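Local coordinates for alpha-hemoglobin-stabilizing protein (Homo sapiens, PDB 1Z8U), which acts as a chaperone that binds free alpha-hemoglobin and keeps it from precipitating during erythroid cell development, at residues I11-K16 with N50-Q55; T39-W44 with T76-F81; N46-Y51 with Q72-L77; Q54-E59 with K65-L70. The protein carries 1 engineered substitution. All coordinates share one frame; numbering follows the deposited sequence.

Contact 1. Residues I11-K16 with N50-Q55; sequences ISAGLK and NYYRQQ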
loop_
_atom_site.group_PDB
_atom_site.type_symbol
_atom_site.label_atom_id
_atom_site.label_comp_id
_atom_site.label_asym_id
_atom_site.label_seq_id
_atom_site.Cartn_x
_atom_site.Cartn_y
_atom_site.Cartn_z
ATOM N N ILE A 11 -4.233 6.890 -19.456
ATOM C CA ILE A 11 -3.813 5.498 -19.358
ATOM C C ILE A 11 -2.286 5.392 -19.380
ATOM O O ILE A 11 -1.699 4.485 -18.785
ATOM C CB ILE A 11 -4.399 4.675 -20.530
ATOM C CG1 ILE A 11 -5.928 4.732 -20.479
ATOM C CG2 ILE A 11 -3.915 3.232 -20.463
ATOM C CD1 ILE A 11 -6.616 3.975 -21.604
ATOM N N SER A 12 -1.644 6.329 -20.067
ATOM C CA SER A 12 -0.193 6.330 -20.159
ATOM C C SER A 12 0.421 6.766 -18.828
ATOM O O SER A 12 1.459 6.244 -18.414
ATOM C CB SER A 12 0.258 7.267 -21.284
ATOM O OG SER A 12 1.596 6.992 -21.678
ATOM N N ALA A 13 -0.234 7.721 -18.168
ATOM C CA ALA A 13 0.211 8.248 -16.878
ATOM C C ALA A 13 0.199 7.174 -15.796
ATOM O O ALA A 13 1.180 7.000 -15.071
ATOM C CB ALA A 13 -0.684 9.408 -16.453
ATOM N N GLY A 14 -0.919 6.462 -15.692
ATOM C CA GLY A 14 -1.044 5.414 -14.698
ATOM C C GLY A 14 -0.037 4.293 -14.862
ATOM O O GLY A 14 0.311 3.610 -13.900
ATOM N N LEU A 15 0.432 4.099 -16.088
ATOM C CA LEU A 15 1.401 3.050 -16.374
ATOM C C LEU A 15 2.811 3.509 -16.016
ATOM O O LEU A 15 3.699 2.693 -15.760
ATOM C CB LEU A 15 1.319 2.659 -17.851
ATOM C CG LEU A 15 -0.023 2.046 -18.257
ATOM C CD1 LEU A 15 -0.106 1.926 -19.767
ATOM C CD2 LEU A 15 -0.178 0.683 -17.598
ATOM N N LYS A 16 3.017 4.819 -16.008
ATOM C CA LYS A 16 4.320 5.348 -15.653
ATOM C C LYS A 16 4.355 5.313 -14.134
ATOM O O LYS A 16 5.310 4.819 -13.523
ATOM C CB LYS A 16 4.481 6.786 -16.157
ATOM C CG LYS A 16 5.922 7.285 -16.103
ATOM C CD LYS A 16 6.077 8.681 -16.685
ATOM C CE LYS A 16 7.547 9.082 -16.746
ATOM N NZ LYS A 16 8.205 9.029 -15.407
ATOM N N ASN A 50 -9.777 1.687 -10.048
ATOM C CA ASN A 50 -10.799 2.415 -9.308
ATOM C C ASN A 50 -10.459 3.892 -9.208
ATOM O O ASN A 50 -11.335 4.721 -8.978
ATOM C CB ASN A 50 -10.968 1.823 -7.909
ATOM C CG ASN A 50 -11.291 0.329 -7.935
ATOM O OD1 ASN A 50 -11.601 -0.269 -6.899
ATOM N ND2 ASN A 50 -11.213 -0.281 -9.119
ATOM N N TYR A 51 -9.183 4.224 -9.386
ATOM C CA TYR A 51 -8.755 5.617 -9.321
ATOM C C TYR A 51 -9.101 6.330 -10.615
ATOM O O TYR A 51 -9.876 7.286 -10.619
ATOM C CB TYR A 51 -7.241 5.729 -9.088
ATOM C CG TYR A 51 -6.711 7.149 -9.233
ATOM C CD1 TYR A 51 -5.825 7.483 -10.258
ATOM C CD2 TYR A 51 -7.110 8.162 -8.349
ATOM C CE1 TYR A 51 -5.340 8.798 -10.400
ATOM C CE2 TYR A 51 -6.636 9.470 -8.480
ATOM C CZ TYR A 51 -5.750 9.784 -9.503
ATOM O OH TYR A 51 -5.251 11.067 -9.615
ATOM N N TYR A 52 -8.507 5.862 -11.709
ATOM C CA TYR A 52 -8.732 6.444 -13.019
ATOM C C TYR A 52 -10.149 6.252 -13.501
ATOM O O TYR A 52 -10.509 6.758 -14.550
ATOM C CB TYR A 52 -7.766 5.847 -14.037
ATOM C CG TYR A 52 -6.366 6.368 -13.893
ATOM C CD1 TYR A 52 -6.093 7.727 -14.054
ATOM C CD2 TYR A 52 -5.313 5.514 -13.585
ATOM C CE1 TYR A 52 -4.809 8.222 -13.912
ATOM C CE2 TYR A 52 -4.020 5.996 -13.439
ATOM C CZ TYR A 52 -3.775 7.348 -13.608
ATOM O OH TYR A 52 -2.491 7.823 -13.505
ATOM N N ARG A 53 -10.953 5.518 -12.740
ATOM C CA ARG A 53 -12.342 5.298 -13.115
ATOM C C ARG A 53 -13.085 6.626 -12.990
ATOM O O ARG A 53 -14.169 6.811 -13.557
ATOM C CB ARG A 53 -12.981 4.257 -12.205
ATOM C CG ARG A 53 -14.389 3.902 -12.595
ATOM C CD ARG A 53 -14.545 2.400 -12.645
ATOM N NE ARG A 53 -14.230 1.783 -11.362
ATOM C CZ ARG A 53 -14.125 0.472 -11.175
ATOM N NH1 ARG A 53 -14.311 -0.357 -12.196
ATOM N NH2 ARG A 53 -13.842 -0.008 -9.971
ATOM N N GLN A 54 -12.477 7.544 -12.243
ATOM C CA GLN A 54 -13.025 8.877 -12.021
ATOM C C GLN A 54 -12.290 9.869 -12.912
ATOM O O GLN A 54 -12.674 11.029 -13.005
ATOM C CB GLN A 54 -12.843 9.298 -10.557
ATOM C CG GLN A 54 -13.259 8.250 -9.533
ATOM C CD GLN A 54 -14.643 7.689 -9.802
ATOM O OE1 GLN A 54 -15.598 8.436 -10.011
ATOM N NE2 GLN A 54 -14.758 6.364 -9.792
ATOM N N GLN A 55 -11.228 9.402 -13.560
ATOM C CA GLN A 55 -10.424 10.247 -14.434
ATOM C C GLN A 55 -10.762 10.064 -15.908
ATOM O O GLN A 55 -10.598 10.986 -16.704
ATOM C CB GLN A 55 -8.941 9.965 -14.204
ATOM C CG GLN A 55 -8.525 10.134 -12.758
ATOM C CD GLN A 55 -8.771 11.541 -12.242
ATOM O OE1 GLN A 55 -8.874 11.760 -11.036
ATOM N NE2 GLN A 55 -8.854 12.503 -13.153
#

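Contact 2. Residues T39-W44 with T76-F81; sequences TVVEDW and TLANPF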
loop_
_atom_site.group_PDB
_atom_site.type_symbol
_atom_site.label_atom_id
_atom_site.label_comp_id
_atom_site.label_asym_id
_atom_site.label_seq_id
_atom_site.Cartn_x
_atom_site.Cartn_y
_atom_site.Cartn_z
ATOM N N THR A 39 -1.756 -11.123 -4.533
ATOM C CA THR A 39 -2.841 -10.387 -3.913
ATOM C C THR A 39 -2.446 -8.917 -3.820
ATOM O O THR A 39 -3.191 -8.044 -4.267
ATOM C CB THR A 39 -3.128 -10.937 -2.507
ATOM O OG1 THR A 39 -3.561 -12.298 -2.615
ATOM C CG2 THR A 39 -4.216 -10.130 -1.815
ATOM N N VAL A 40 -1.269 -8.642 -3.259
ATOM C CA VAL A 40 -0.795 -7.263 -3.136
ATOM C C VAL A 40 -0.877 -6.545 -4.472
ATOM O O VAL A 40 -1.533 -5.514 -4.589
ATOM C CB VAL A 40 0.673 -7.191 -2.651
ATOM C CG1 VAL A 40 1.248 -5.832 -2.960
ATOM C CG2 VAL A 40 0.750 -7.422 -1.165
ATOM N N VAL A 41 -0.210 -7.099 -5.487
ATOM C CA VAL A 41 -0.207 -6.486 -6.819
ATOM C C VAL A 41 -1.610 -6.299 -7.385
ATOM O O VAL A 41 -1.916 -5.242 -7.933
ATOM C CB VAL A 41 0.662 -7.298 -7.826
ATOM C CG1 VAL A 41 0.635 -6.638 -9.220
ATOM C CG2 VAL A 41 2.098 -7.370 -7.326
ATOM N N GLU A 42 -2.476 -7.298 -7.252
ATOM C CA GLU A 42 -3.822 -7.127 -7.775
ATOM C C GLU A 42 -4.526 -5.994 -7.046
ATOM O O GLU A 42 -5.333 -5.287 -7.652
ATOM C CB GLU A 42 -4.639 -8.412 -7.667
ATOM C CG GLU A 42 -5.252 -8.846 -9.009
ATOM C CD GLU A 42 -6.371 -7.937 -9.509
ATOM O OE1 GLU A 42 -6.845 -8.143 -10.653
ATOM O OE2 GLU A 42 -6.778 -7.025 -8.761
ATOM N N ASP A 43 -4.227 -5.811 -5.756
ATOM C CA ASP A 43 -4.834 -4.711 -5.004
ATOM C C ASP A 43 -4.321 -3.399 -5.587
ATOM O O ASP A 43 -5.076 -2.436 -5.759
ATOM C CB ASP A 43 -4.485 -4.795 -3.518
ATOM C CG ASP A 43 -5.340 -5.805 -2.771
ATOM O OD1 ASP A 43 -5.067 -6.048 -1.582
ATOM O OD2 ASP A 43 -6.291 -6.352 -3.361
ATOM N N TRP A 44 -3.033 -3.369 -5.910
ATOM C CA TRP A 44 -2.442 -2.181 -6.505
ATOM C C TRP A 44 -3.084 -1.882 -7.853
ATOM O O TRP A 44 -3.276 -0.720 -8.204
ATOM C CB TRP A 44 -0.941 -2.359 -6.694
ATOM C CG TRP A 44 -0.178 -2.398 -5.410
ATOM C CD1 TRP A 44 -0.583 -1.920 -4.195
ATOM C CD2 TRP A 44 1.158 -2.879 -5.228
ATOM N NE1 TRP A 44 0.420 -2.072 -3.271
ATOM C CE2 TRP A 44 1.500 -2.659 -3.878
ATOM C CE3 TRP A 44 2.103 -3.473 -6.079
ATOM C CZ2 TRP A 44 2.751 -3.013 -3.355
ATOM C CZ3 TRP A 44 3.342 -3.823 -5.561
ATOM C CH2 TRP A 44 3.656 -3.593 -4.211
ATOM N N THR A 76 0.707 -6.080 -18.190
ATOM C CA THR A 76 1.916 -6.220 -18.994
ATOM C C THR A 76 3.167 -5.785 -18.227
ATOM O O THR A 76 4.267 -6.282 -18.488
ATOM C CB THR A 76 1.805 -5.409 -20.304
ATOM O OG1 THR A 76 0.594 -5.769 -20.981
ATOM C CG2 THR A 76 2.988 -5.706 -21.220
ATOM N N LEU A 77 3.004 -4.856 -17.289
ATOM C CA LEU A 77 4.126 -4.395 -16.482
ATOM C C LEU A 77 4.267 -5.305 -15.269
ATOM O O LEU A 77 5.373 -5.679 -14.881
ATOM C CB LEU A 77 3.903 -2.955 -16.012
ATOM C CG LEU A 77 4.153 -1.813 -17.000
ATOM C CD1 LEU A 77 3.280 -1.985 -18.230
ATOM C CD2 LEU A 77 3.861 -0.487 -16.323
ATOM N N ALA A 78 3.128 -5.666 -14.687
ATOM C CA ALA A 78 3.083 -6.521 -13.509
ATOM C C ALA A 78 3.640 -7.918 -13.750
ATOM O O ALA A 78 4.245 -8.512 -12.857
ATOM C CB ALA A 78 1.649 -6.617 -12.999
ATOM N N ASN A 79 3.427 -8.441 -14.954
ATOM C CA ASN A 79 3.895 -9.778 -15.303
ATOM C C ASN A 79 5.405 -9.941 -15.167
ATOM O O ASN A 79 5.878 -10.918 -14.583
ATOM C CB ASN A 79 3.455 -10.137 -16.721
ATOM C CG ASN A 79 1.955 -10.288 -16.840
ATOM O OD1 ASN A 79 1.332 -11.040 -16.084
ATOM N ND2 ASN A 79 1.361 -9.577 -17.792
ATOM N N PRO A 80 6.187 -9.001 -15.722
ATOM C CA PRO A 80 7.644 -9.121 -15.603
ATOM C C PRO A 80 8.030 -9.038 -14.125
ATOM O O PRO A 80 8.944 -9.721 -13.666
ATOM C CB PRO A 80 8.152 -7.922 -16.400
ATOM C CG PRO A 80 7.096 -7.745 -17.445
ATOM C CD PRO A 80 5.828 -7.914 -16.650
ATOM N N PHE A 81 7.302 -8.190 -13.398
ATOM C CA PHE A 81 7.507 -7.969 -11.968
ATOM C C PHE A 81 7.289 -9.265 -11.204
ATOM O O PHE A 81 8.142 -9.692 -10.429
ATOM C CB PHE A 81 6.526 -6.910 -11.459
ATOM C CG PHE A 81 6.647 -6.614 -9.988
ATOM C CD1 PHE A 81 7.610 -5.724 -9.516
ATOM C CD2 PHE A 81 5.787 -7.217 -9.071
ATOM C CE1 PHE A 81 7.709 -5.434 -8.154
ATOM C CE2 PHE A 81 5.877 -6.935 -7.708
ATOM C CZ PHE A 81 6.838 -6.042 -7.248
#

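Contact 3. Residues N46-Y51 with Q72-L77; sequences NFYINY and QELNTL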
loop_
_atom_site.group_PDB
_atom_site.type_symbol
_atom_site.label_atom_id
_atom_site.label_comp_id
_atom_site.label_asym_id
_atom_site.label_seq_id
_atom_site.Cartn_x
_atom_site.Cartn_y
_atom_site.Cartn_z
ATOM N N ASN A 46 -6.232 -2.992 -8.853
ATOM C CA ASN A 46 -7.621 -2.631 -8.589
ATOM C C ASN A 46 -7.592 -1.146 -8.248
ATOM O O ASN A 46 -8.355 -0.346 -8.785
ATOM C CB ASN A 46 -8.172 -3.428 -7.400
ATOM C CG ASN A 46 -8.497 -4.868 -7.759
ATOM O OD1 ASN A 46 -8.843 -5.678 -6.893
ATOM N ND2 ASN A 46 -8.395 -5.194 -9.041
ATOM N N PHE A 47 -6.669 -0.800 -7.358
ATOM C CA PHE A 47 -6.464 0.565 -6.897
ATOM C C PHE A 47 -6.390 1.570 -8.050
ATOM O O PHE A 47 -7.151 2.530 -8.074
ATOM C CB PHE A 47 -5.183 0.615 -6.039
ATOM C CG PHE A 47 -4.648 1.997 -5.817
ATOM C CD1 PHE A 47 -3.291 2.259 -5.988
ATOM C CD2 PHE A 47 -5.502 3.048 -5.477
ATOM C CE1 PHE A 47 -2.785 3.543 -5.830
ATOM C CE2 PHE A 47 -5.011 4.339 -5.316
ATOM C CZ PHE A 47 -3.648 4.591 -5.493
ATOM N N TYR A 48 -5.469 1.361 -8.990
ATOM C CA TYR A 48 -5.322 2.262 -10.139
ATOM C C TYR A 48 -6.592 2.332 -10.977
ATOM O O TYR A 48 -7.008 3.403 -11.414
ATOM C CB TYR A 48 -4.167 1.822 -11.040
ATOM C CG TYR A 48 -2.820 2.319 -10.594
ATOM C CD1 TYR A 48 -2.334 2.016 -9.321
ATOM C CD2 TYR A 48 -2.016 3.082 -11.447
ATOM C CE1 TYR A 48 -1.080 2.456 -8.904
ATOM C CE2 TYR A 48 -0.749 3.530 -11.039
ATOM C CZ TYR A 48 -0.290 3.206 -9.763
ATOM O OH TYR A 48 0.962 3.592 -9.352
ATOM N N ILE A 49 -7.207 1.184 -11.208
ATOM C CA ILE A 49 -8.422 1.161 -11.995
ATOM C C ILE A 49 -9.498 1.992 -11.311
ATOM O O ILE A 49 -10.056 2.904 -11.913
ATOM C CB ILE A 49 -8.919 -0.274 -12.185
ATOM C CG1 ILE A 49 -7.965 -1.023 -13.108
ATOM C CG2 ILE A 49 -10.315 -0.277 -12.765
ATOM C CD1 ILE A 49 -8.269 -2.492 -13.203
ATOM N N ASN A 50 -9.777 1.687 -10.048
ATOM C CA ASN A 50 -10.799 2.415 -9.308
ATOM C C ASN A 50 -10.459 3.892 -9.208
ATOM O O ASN A 50 -11.335 4.721 -8.978
ATOM C CB ASN A 50 -10.968 1.823 -7.909
ATOM C CG ASN A 50 -11.291 0.329 -7.935
ATOM O OD1 ASN A 50 -11.601 -0.269 -6.899
ATOM N ND2 ASN A 50 -11.213 -0.281 -9.119
ATOM N N TYR A 51 -9.183 4.224 -9.386
ATOM C CA TYR A 51 -8.755 5.617 -9.321
ATOM C C TYR A 51 -9.101 6.330 -10.615
ATOM O O TYR A 51 -9.876 7.286 -10.619
ATOM C CB TYR A 51 -7.241 5.729 -9.088
ATOM C CG TYR A 51 -6.711 7.149 -9.233
ATOM C CD1 TYR A 51 -5.825 7.483 -10.258
ATOM C CD2 TYR A 51 -7.110 8.162 -8.349
ATOM C CE1 TYR A 51 -5.340 8.798 -10.400
ATOM C CE2 TYR A 51 -6.636 9.470 -8.480
ATOM C CZ TYR A 51 -5.750 9.784 -9.503
ATOM O OH TYR A 51 -5.251 11.067 -9.615
ATOM N N GLN A 72 -5.263 -3.971 -19.079
ATOM C CA GLN A 72 -4.511 -4.821 -20.005
ATOM C C GLN A 72 -3.029 -4.466 -19.921
ATOM O O GLN A 72 -2.166 -5.345 -19.934
ATOM C CB GLN A 72 -4.964 -4.614 -21.457
ATOM C CG GLN A 72 -5.047 -5.854 -22.331
ATOM C CD GLN A 72 -3.678 -6.254 -22.883
ATOM O OE1 GLN A 72 -3.244 -7.397 -22.722
ATOM N NE2 GLN A 72 -2.993 -5.312 -23.528
ATOM N N GLU A 73 -2.749 -3.167 -19.841
ATOM C CA GLU A 73 -1.382 -2.667 -19.769
ATOM C C GLU A 73 -0.746 -2.835 -18.395
ATOM O O GLU A 73 0.433 -3.181 -18.293
ATOM C CB GLU A 73 -1.342 -1.194 -20.180
ATOM C CG GLU A 73 -1.727 -0.948 -21.635
ATOM C CD GLU A 73 -0.773 -1.606 -22.622
ATOM O OE1 GLU A 73 -1.036 -1.526 -23.841
ATOM O OE2 GLU A 73 0.239 -2.198 -22.188
ATOM N N LEU A 74 -1.519 -2.588 -17.341
ATOM C CA LEU A 74 -1.007 -2.731 -15.985
ATOM C C LEU A 74 -0.471 -4.146 -15.796
ATOM O O LEU A 74 0.547 -4.357 -15.135
ATOM C CB LEU A 74 -2.113 -2.439 -14.972
ATOM C CG LEU A 74 -2.556 -0.976 -14.940
ATOM C CD1 LEU A 74 -3.829 -0.834 -14.134
ATOM C CD2 LEU A 74 -1.450 -0.123 -14.357
ATOM N N ASN A 75 -1.161 -5.108 -16.398
ATOM C CA ASN A 75 -0.769 -6.508 -16.320
ATOM C C ASN A 75 0.545 -6.741 -17.051
ATOM O O ASN A 75 1.394 -7.499 -16.592
ATOM C CB ASN A 75 -1.850 -7.389 -16.943
ATOM C CG ASN A 75 -3.188 -7.244 -16.253
ATOM O OD1 ASN A 75 -4.181 -7.841 -16.668
ATOM N ND2 ASN A 75 -3.224 -6.450 -15.192
ATOM N N THR A 76 0.707 -6.080 -18.190
ATOM C CA THR A 76 1.916 -6.220 -18.994
ATOM C C THR A 76 3.167 -5.785 -18.227
ATOM O O THR A 76 4.267 -6.282 -18.488
ATOM C CB THR A 76 1.805 -5.409 -20.304
ATOM O OG1 THR A 76 0.594 -5.769 -20.981
ATOM C CG2 THR A 76 2.988 -5.706 -21.220
ATOM N N LEU A 77 3.004 -4.856 -17.289
ATOM C CA LEU A 77 4.126 -4.395 -16.482
ATOM C C LEU A 77 4.267 -5.305 -15.269
ATOM O O LEU A 77 5.373 -5.679 -14.881
ATOM C CB LEU A 77 3.903 -2.955 -16.012
ATOM C CG LEU A 77 4.153 -1.813 -17.000
ATOM C CD1 LEU A 77 3.280 -1.985 -18.230
ATOM C CD2 LEU A 77 3.861 -0.487 -16.323
#

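Contact 4. Residues Q54-E59 with K65-L70; sequences QQVTGE and KALQEL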
loop_
_atom_site.group_PDB
_atom_site.type_symbol
_atom_site.label_atom_id
_atom_site.label_comp_id
_atom_site.label_asym_id
_atom_site.label_seq_id
_atom_site.Cartn_x
_atom_site.Cartn_y
_atom_site.Cartn_z
ATOM N N GLN A 54 -12.477 7.544 -12.243
ATOM C CA GLN A 54 -13.025 8.877 -12.021
ATOM C C GLN A 54 -12.290 9.869 -12.912
ATOM O O GLN A 54 -12.674 11.029 -13.005
ATOM C CB GLN A 54 -12.843 9.298 -10.557
ATOM C CG GLN A 54 -13.259 8.250 -9.533
ATOM C CD GLN A 54 -14.643 7.689 -9.802
ATOM O OE1 GLN A 54 -15.598 8.436 -10.011
ATOM N NE2 GLN A 54 -14.758 6.364 -9.792
ATOM N N GLN A 55 -11.228 9.402 -13.560
ATOM C CA GLN A 55 -10.424 10.247 -14.434
ATOM C C GLN A 55 -10.762 10.064 -15.908
ATOM O O GLN A 55 -10.598 10.986 -16.704
ATOM C CB GLN A 55 -8.941 9.965 -14.204
ATOM C CG GLN A 55 -8.525 10.134 -12.758
ATOM C CD GLN A 55 -8.771 11.541 -12.242
ATOM O OE1 GLN A 55 -8.874 11.760 -11.036
ATOM N NE2 GLN A 55 -8.854 12.503 -13.153
ATOM N N VAL A 56 -11.222 8.872 -16.276
ATOM C CA VAL A 56 -11.589 8.605 -17.664
ATOM C C VAL A 56 -12.694 9.568 -18.055
ATOM O O VAL A 56 -13.581 9.874 -17.253
ATOM C CB VAL A 56 -12.098 7.156 -17.871
ATOM C CG1 VAL A 56 -10.931 6.197 -17.931
ATOM C CG2 VAL A 56 -13.043 6.764 -16.746
ATOM N N THR A 57 -12.633 10.046 -19.291
ATOM C CA THR A 57 -13.616 10.987 -19.795
ATOM C C THR A 57 -14.284 10.477 -21.063
ATOM O O THR A 57 -13.717 9.665 -21.793
ATOM C CB THR A 57 -12.965 12.362 -20.071
ATOM O OG1 THR A 57 -13.819 13.136 -20.919
ATOM C CG2 THR A 57 -11.610 12.194 -20.730
ATOM N N GLY A 58 -15.500 10.951 -21.309
ATOM C CA GLY A 58 -16.229 10.537 -22.493
ATOM C C GLY A 58 -17.570 9.901 -22.187
ATOM O O GLY A 58 -18.178 10.160 -21.142
ATOM N N GLU A 59 -18.029 9.061 -23.111
ATOM C CA GLU A 59 -19.308 8.373 -22.973
ATOM C C GLU A 59 -19.079 6.935 -22.509
ATOM O O GLU A 59 -18.025 6.351 -22.766
ATOM C CB GLU A 59 -20.051 8.369 -24.318
ATOM C CG GLU A 59 -20.155 9.733 -25.011
ATOM C CD GLU A 59 -20.998 10.743 -24.247
ATOM O OE1 GLU A 59 -21.115 11.894 -24.721
ATOM O OE2 GLU A 59 -21.544 10.393 -23.180
ATOM N N LYS A 65 -14.083 1.303 -22.158
ATOM C CA LYS A 65 -13.019 0.973 -23.101
ATOM C C LYS A 65 -11.641 1.414 -22.621
ATOM O O LYS A 65 -10.663 0.684 -22.772
ATOM C CB LYS A 65 -13.304 1.604 -24.468
ATOM C CG LYS A 65 -12.215 1.328 -25.498
ATOM C CD LYS A 65 -12.516 1.959 -26.852
ATOM C CE LYS A 65 -11.397 1.658 -27.844
ATOM N NZ LYS A 65 -11.638 2.262 -29.180
ATOM N N ALA A 66 -11.569 2.613 -22.051
ATOM C CA ALA A 66 -10.306 3.146 -21.552
ATOM C C ALA A 66 -9.785 2.302 -20.393
ATOM O O ALA A 66 -8.614 1.918 -20.369
ATOM C CB ALA A 66 -10.492 4.589 -21.104
ATOM N N LEU A 67 -10.658 2.016 -19.434
ATOM C CA LEU A 67 -10.287 1.218 -18.272
ATOM C C LEU A 67 -9.745 -0.140 -18.689
ATOM O O LEU A 67 -8.679 -0.563 -18.247
ATOM C CB LEU A 67 -11.500 1.019 -17.362
ATOM C CG LEU A 67 -12.143 2.288 -16.800
ATOM C CD1 LEU A 67 -13.309 1.907 -15.909
ATOM C CD2 LEU A 67 -11.111 3.087 -16.018
ATOM N N GLN A 68 -10.496 -0.816 -19.547
ATOM C CA GLN A 68 -10.127 -2.138 -20.034
ATOM C C GLN A 68 -8.739 -2.170 -20.670
ATOM O O GLN A 68 -8.038 -3.176 -20.568
ATOM C CB GLN A 68 -11.176 -2.617 -21.036
ATOM C CG GLN A 68 -11.123 -4.092 -21.355
ATOM C CD GLN A 68 -12.462 -4.598 -21.856
ATOM O OE1 GLN A 68 -12.999 -4.092 -22.843
ATOM N NE2 GLN A 68 -13.018 -5.596 -21.168
ATOM N N GLU A 69 -8.340 -1.080 -21.322
ATOM C CA GLU A 69 -7.025 -1.036 -21.950
ATOM C C GLU A 69 -5.982 -0.852 -20.856
ATOM O O GLU A 69 -4.912 -1.461 -20.891
ATOM C CB GLU A 69 -6.924 0.120 -22.954
ATOM C CG GLU A 69 -5.732 -0.005 -23.907
ATOM C CD GLU A 69 -5.305 1.320 -24.522
ATOM O OE1 GLU A 69 -6.177 2.046 -25.046
ATOM O OE2 GLU A 69 -4.092 1.634 -24.486
ATOM N N LEU A 70 -6.303 -0.003 -19.883
ATOM C CA LEU A 70 -5.402 0.253 -18.766
ATOM C C LEU A 70 -5.046 -1.070 -18.093
ATOM O O LEU A 70 -3.878 -1.467 -18.066
ATOM C CB LEU A 70 -6.062 1.196 -17.752
ATOM C CG LEU A 70 -5.351 1.390 -16.405
ATOM C CD1 LEU A 70 -3.979 2.033 -16.605
ATOM C CD2 LEU A 70 -6.228 2.243 -15.506
#

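Contact 1. Residues I11-K16 with N50-Q55
Ala13 meets Tyr52 first along residues 11-16: its methyl CB lies 3.8 Å from the phenolic OH of Tyr52 and flanks the end of that side chain. Gly14 then takes the main load. Its CA sits 3.3 Å from CE2 and 3.1 Å from OH of Tyr52, meeting the ring obliquely, and a modelled beta carbon at this position would collide with CE2. The absence of a side chain is thus what lets the ring press against the helix backbone. Gly14 N is 3.0 Å from Tyr52 OH, but the angle is too poor for a hydrogen bond; the hydroxyl instead bonds to Glu17 OE2, one turn further on. With chi1 at -75°, CG of Tyr52 is anti to its carbonyl carbon, which sends the ring across to helix 5-23. Tyr51 CD1 lies over the centre of one ring face, 3.6 Å above the plane, while Gln55 CB is at the edge, in plane. With an alanine in place of Tyr52, Glu17 would probably lose its phenolic partner and a gap would open beside Gly14. Leu10 and Leu70 also pack on the tyrosine. Tyr52 thus joins helices 5-23 and 34-52 inside the antiparallel three-helix bundle of this family.

Contact 2. Residues T39-W44 with T76-F81
Trp44 and Phe81 meet at the indole's rim, where Phe81 CZ lies near the indole plane, 4.5 Å from CZ3 of Trp44. One face of the indole is covered from within its own helix by Val40 CG1, 3.2 Å above the plane and offset toward the rim. The Phe81 ring is approached obliquely by both Trp44 CZ3 and Val41 CG2, the latter 3.8 Å from CE2 of Phe81. Helices 34-52 and 60-86 run nearly antiparallel here, at 161° between the short segments with axes 11.4 Å apart, as neighbours in an antiparallel three-helix bundle. Val41 works with both branches: while CG2 slides along the phenyl ring, CG1 touches CB of Ala78 at 3.9 Å. CG1 stands anti to the backbone N (chi1 179°), leaving CG2 on the Phe81 side. Ala78 and Val41 form the nearest CA pair of the two segments, 7.5 Å apart. Met37 and Met45 pack on Phe81 and Ala78 respectively, whereas Trp44 also meets rings of the other protein chain.

Contact 3. Residues N46-Y51 with Q72-L77
Gln72 O receives two groups of Thr76: a hydrogen bond of 3.0 Å from the hydroxyl OG1 of Thr76 and a weak one from its backbone N. The hydroxyl comes in at 139° to the C=O bond and tilted 22° from the carbonyl plane, a bent approach that follows from a threonine folding its OG1 back over the preceding helical turn. This polar arrangement lies on a solvent-exposed part of helix 60-86, and the contact with helix 34-52 is made by a purely apolar group, Leu74. Its CD1 methyl reaches between two neighbours, 4.1 Å from CB of Tyr48 and 4.3 Å from CG1 of Ile49, while CD2 meets the Tyr48 ring obliquely. Leu74 CG is anti to the carbonyl carbon (chi1 -68°), which throws the forked end of the side chain across the interface. Ile49 joins through the end of its chain more than through its beta carbon. The phenol of Tyr48 runs on toward helix 5-23, where it stacks edge-to-face with Phe18 and makes a weak hydrogen bond through OH to Glu17 O. Leu74 likewise packs on Leu15 and Phe18 of that helix and on Met45. Leu74 and Tyr48 therefore each touch both other helices, as expected of residues in the shared core of a three-helix bundle.

Contact 4. Residues Q54-E59 with K65-L70
Past helix 34-52, the loop residue Val56 has an extended backbone (phi -60°, psi 142°), and its CA lies 6.8 Å from CA of Ala66, the nearest CA pair between residues 54-59 and 65-70. The valine carries the contact through a single methyl. CG1, anti to the carbonyl carbon, lies 3.6 Å from CB of Ala66 and 3.7 Å from CD2 of Leu67, so it rests at the junction of two successive helix residues. Leu67 arrives at about a right angle to the valine side chain, with its branched end nearer than its beta carbon. This is the connection of a helix-loop-helix hairpin folding back on the second helix soon after it has begun. Glu59 stands at the N-cap position of that helix, and Gly58 just before it adopts backbone angles that would jam a beta carbon against the preceding carbonyl oxygen. Helix 5-23 also reaches this loop: Asn7 packs on both Val56 and Ala66, and its ND2 hydrogen-bonds to Thr57 O.

Read from the N terminus, the chain first uses helix 5-23, whose residues 11-16 are joined by contact 1 to the far end of helix 34-52, closing a loop that spans 33 residues. Contact 2 starts inside that loop and ends beyond it, so the two cross; contact 3 begins at residues 46-51, overlapping the end of contact 1, and finishes on the stretch where contact 2 also ends. Contact 4 is nested within contacts 2 and 3 and folds the loop after helix 34-52 onto the early part of helix 60-86, enclosing five residues. Contacts 2 and 3 follow one helix pair lengthwise, their centres 8 Å apart, and contact 1 adds helix 5-23 to it.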